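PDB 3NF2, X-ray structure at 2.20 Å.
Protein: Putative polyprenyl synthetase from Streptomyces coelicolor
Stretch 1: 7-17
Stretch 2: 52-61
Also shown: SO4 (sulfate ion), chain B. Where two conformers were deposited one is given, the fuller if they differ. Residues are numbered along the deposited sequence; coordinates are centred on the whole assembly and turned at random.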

# COMPACT_ATOMS: atom_id res chain seq x y z
N ALA A 7 30.21 -14.45 0.41
CA ALA A 7 30.81 -13.14 0.64
C ALA A 7 29.92 -12.02 0.11
O ALA A 7 29.83 -10.96 0.71
CB ALA A 7 32.19 -13.07 0.02
N LEU A 8 29.28 -12.27 -1.03
CA LEU A 8 28.36 -11.31 -1.64
C LEU A 8 27.05 -11.17 -0.86
O LEU A 8 26.53 -10.07 -0.73
CB LEU A 8 28.06 -11.67 -3.10
CG LEU A 8 29.18 -11.59 -4.13
CD1 LEU A 8 28.66 -12.06 -5.48
CD2 LEU A 8 29.75 -10.18 -4.23
N LEU A 9 26.53 -12.30 -0.37
CA LEU A 9 25.31 -12.32 0.43
C LEU A 9 25.51 -11.58 1.76
O LEU A 9 24.61 -10.86 2.21
CB LEU A 9 24.83 -13.75 0.69
CG LEU A 9 24.45 -14.65 -0.50
CD1 LEU A 9 23.99 -16.01 0.02
CD2 LEU A 9 23.38 -14.04 -1.39
N GLU A 10 26.69 -11.77 2.36
CA GLU A 10 27.14 -11.01 3.52
C GLU A 10 27.24 -9.52 3.20
O GLU A 10 26.73 -8.68 3.95
CB GLU A 10 28.50 -11.55 3.99
CG GLU A 10 29.29 -10.64 4.94
CD GLU A 10 28.96 -10.85 6.42
OE1 GLU A 10 27.76 -10.96 6.77
OE2 GLU A 10 29.91 -10.89 7.23
N ARG A 11 27.88 -9.21 2.07
CA ARG A 11 28.06 -7.84 1.59
C ARG A 11 26.73 -7.08 1.47
O ARG A 11 26.65 -5.92 1.89
CB ARG A 11 28.78 -7.86 0.24
CG ARG A 11 29.19 -6.51 -0.31
CD ARG A 11 29.14 -6.56 -1.82
NE ARG A 11 30.17 -5.72 -2.43
CZ ARG A 11 30.30 -5.53 -3.74
NH1 ARG A 11 29.46 -6.11 -4.60
NH2 ARG A 11 31.27 -4.75 -4.19
N GLY A 12 25.71 -7.73 0.92
CA GLY A 12 24.39 -7.13 0.74
C GLY A 12 23.62 -6.96 2.04
O GLY A 12 22.96 -5.93 2.24
N ARG A 13 23.72 -7.96 2.92
CA ARG A 13 23.03 -7.94 4.21
C ARG A 13 23.58 -6.85 5.13
O ARG A 13 22.81 -6.06 5.69
CB ARG A 13 23.08 -9.32 4.88
CG ARG A 13 22.74 -9.34 6.37
CD ARG A 13 22.18 -10.69 6.82
NE ARG A 13 22.62 -11.80 5.99
CZ ARG A 13 21.80 -12.66 5.40
NH1 ARG A 13 20.49 -12.55 5.56
NH2 ARG A 13 22.29 -13.65 4.65
N THR A 14 24.91 -6.79 5.26
CA THR A 14 25.57 -5.82 6.13
C THR A 14 25.45 -4.38 5.65
O THR A 14 25.46 -3.46 6.45
CB THR A 14 27.06 -6.16 6.37
OG1 THR A 14 27.76 -6.15 5.12
CG2 THR A 14 27.21 -7.53 7.04
N LEU A 15 25.35 -4.18 4.33
CA LEU A 15 25.14 -2.83 3.81
C LEU A 15 23.70 -2.33 3.99
O LEU A 15 23.48 -1.18 4.37
CB LEU A 15 25.57 -2.72 2.35
CG LEU A 15 27.08 -2.70 2.09
CD1 LEU A 15 27.36 -2.53 0.60
CD2 LEU A 15 27.82 -1.62 2.91
N ALA A 16 22.72 -3.21 3.74
CA ALA A 16 21.32 -2.80 3.69
C ALA A 16 20.58 -2.86 5.03
O ALA A 16 19.81 -1.95 5.32
CB ALA A 16 20.55 -3.58 2.61
N THR A 17 20.80 -3.91 5.82
CA THR A 17 20.12 -4.07 7.12
C THR A 17 20.14 -2.85 8.09
O THR A 17 19.08 -2.45 8.56
CB THR A 17 20.53 -5.40 7.88
OG1 THR A 17 20.40 -6.52 6.99
CG2 THR A 17 19.64 -5.62 9.10
N ASP A 52 16.24 -14.03 13.09
CA ASP A 52 15.52 -13.24 12.10
C ASP A 52 16.11 -13.27 10.69
O ASP A 52 15.38 -13.48 9.72
CB ASP A 52 15.37 -11.79 12.59
CG ASP A 52 16.65 -11.24 13.24
OD1 ASP A 52 17.64 -11.03 12.51
OD2 ASP A 52 16.64 -11.00 14.46
N GLY A 53 17.43 -13.07 10.59
CA GLY A 53 18.13 -12.96 9.31
C GLY A 53 17.93 -14.14 8.39
O GLY A 53 18.51 -15.21 8.58
N GLY A 54 17.07 -13.95 7.38
CA GLY A 54 16.80 -14.98 6.39
C GLY A 54 17.84 -14.98 5.29
O GLY A 54 19.04 -15.07 5.56
N LYS A 55 17.38 -14.86 4.06
CA LYS A 55 18.26 -14.84 2.90
C LYS A 55 18.53 -13.42 2.44
O LYS A 55 17.76 -12.50 2.74
CB LYS A 55 17.66 -15.65 1.75
CG LYS A 55 17.39 -17.13 2.07
CD LYS A 55 16.27 -17.71 1.19
CE LYS A 55 16.57 -17.59 -0.31
NZ LYS A 55 16.07 -16.30 -0.91
N ALA A 56 19.61 -13.24 1.69
CA ALA A 56 20.05 -11.91 1.29
C ALA A 56 20.32 -11.79 -0.21
O ALA A 56 21.18 -11.00 -0.62
CB ALA A 56 21.27 -11.51 2.09
N VAL A 57 19.57 -12.54 -1.01
CA VAL A 57 19.77 -12.56 -2.46
C VAL A 57 19.49 -11.19 -3.09
O VAL A 57 20.35 -10.64 -3.80
CB VAL A 57 18.91 -13.65 -3.16
CG1 VAL A 57 19.15 -13.65 -4.66
CG2 VAL A 57 19.23 -15.02 -2.58
N ARG A 58 18.30 -10.63 -2.81
CA ARG A 58 17.90 -9.32 -3.36
C ARG A 58 18.85 -8.14 -3.01
O ARG A 58 19.23 -7.38 -3.92
CB ARG A 58 16.44 -8.98 -3.03
CG ARG A 58 15.40 -9.99 -3.51
CD ARG A 58 14.02 -9.73 -2.86
NE ARG A 58 14.11 -9.72 -1.41
CZ ARG A 58 13.80 -10.74 -0.61
NH1 ARG A 58 13.32 -11.87 -1.12
NH2 ARG A 58 13.95 -10.63 0.70
N PRO A 59 19.22 -7.97 -1.71
CA PRO A 59 20.18 -6.90 -1.43
C PRO A 59 21.53 -7.07 -2.12
O PRO A 59 22.04 -6.10 -2.72
CB PRO A 59 20.34 -6.95 0.10
CG PRO A 59 19.62 -8.16 0.57
CD PRO A 59 18.63 -8.53 -0.47
N ALA A 60 22.09 -8.28 -2.08
CA ALA A 60 23.33 -8.60 -2.78
C ALA A 60 23.24 -8.24 -4.26
O ALA A 60 24.17 -7.70 -4.83
CB ALA A 60 23.70 -10.08 -2.62
N LEU A 61 22.09 -8.53 -4.85
CA LEU A 61 21.84 -8.28 -6.26
C LEU A 61 21.85 -6.78 -6.56
O LEU A 61 22.47 -6.34 -7.52
CB LEU A 61 20.50 -8.91 -6.64
CG LEU A 61 20.27 -9.77 -7.88
CD1 LEU A 61 21.55 -10.27 -8.52
CD2 LEU A 61 19.39 -10.94 -7.50
S SO4 B . 13.39 -13.81 2.51
O1 SO4 B . 13.92 -12.46 2.72
O2 SO4 B . 14.31 -14.77 3.10
O3 SO4 B . 12.07 -13.90 3.14
O4 SO4 B . 13.26 -14.11 1.07

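The centre of this contact is a close crossing of two helices, 7-17 and 57-61, whose axes run nearly perpendicular, at 88°, and approach to 7.3 Å. Such closeness requires small residues at the crossing point, and Gly12 and Ala60 supply them: their CA atoms lie 4.0 Å apart, and Gly12 CA is 3.8 Å from Ala60 N. Glycine fits its place exactly. A CB built on Gly12 would point toward the second helix and fall 2.4 Å from Ala60 N and 2.9 Å from Pro59 C, both clashes, so the bare CA is what lets the backbones meet.

Ala60 fills the space beside this point with a single methyl group. Its CB packs 3.4 Å from Leu8 O and 4.1 Å from Leu9 CA, resting against the backbone of the first helix, where a short side chain is well matched to the narrow gap. Ala56, at the N-cap position just before the second helix, does likewise, with its CB 3.4 Å from Leu9 O. Neither carbonyl is left without a partner by this apolar cover, because Leu8 O accepts from Gly12 N at 3.0 Å and Leu9 O from Arg13 N at 3.1 Å within the helix.

Leu9 adds reach. Its CA-to-CB bond points sideways, but in the m,t rotamer the end of the side chain comes nearer the other stretch, placing CD2 4.2 Å from Ala60 CB and 4.4 Å from Val57 CG2. One turn beyond Gly12, Ala16 continues the apolar surface: its CB lies 4.2 Å from the CB of Pro59, which also sits 3.5 Å from Gly12 O. Proline is readily accommodated in the first turn of a helix, where its lack of an amide hydrogen costs no intrahelical bond.

Outward from Ala56 the contact becomes polar, and Arg13 spans the change. Its side chain also starts sideways and ends nearer, and its guanidinium lays one face over Ala56 CB, with NH2 3.5 Å from that atom. From there NH1 donates a hydrogen bond to Gly54 O at 2.9 Å, the one hydrogen bond between the stretches; its N-H...O angle of 137° is well short of linear. A long side chain with a flat charged end suits this edge, covering a methyl while reaching a loop carbonyl.

Beyond the contact, a sulfate ion, probably from the crystallisation liquor, accepts hydrogen bonds through O2 from Lys55 N (3.2 Å) and through O1 from Arg58 NH2 (2.7 Å).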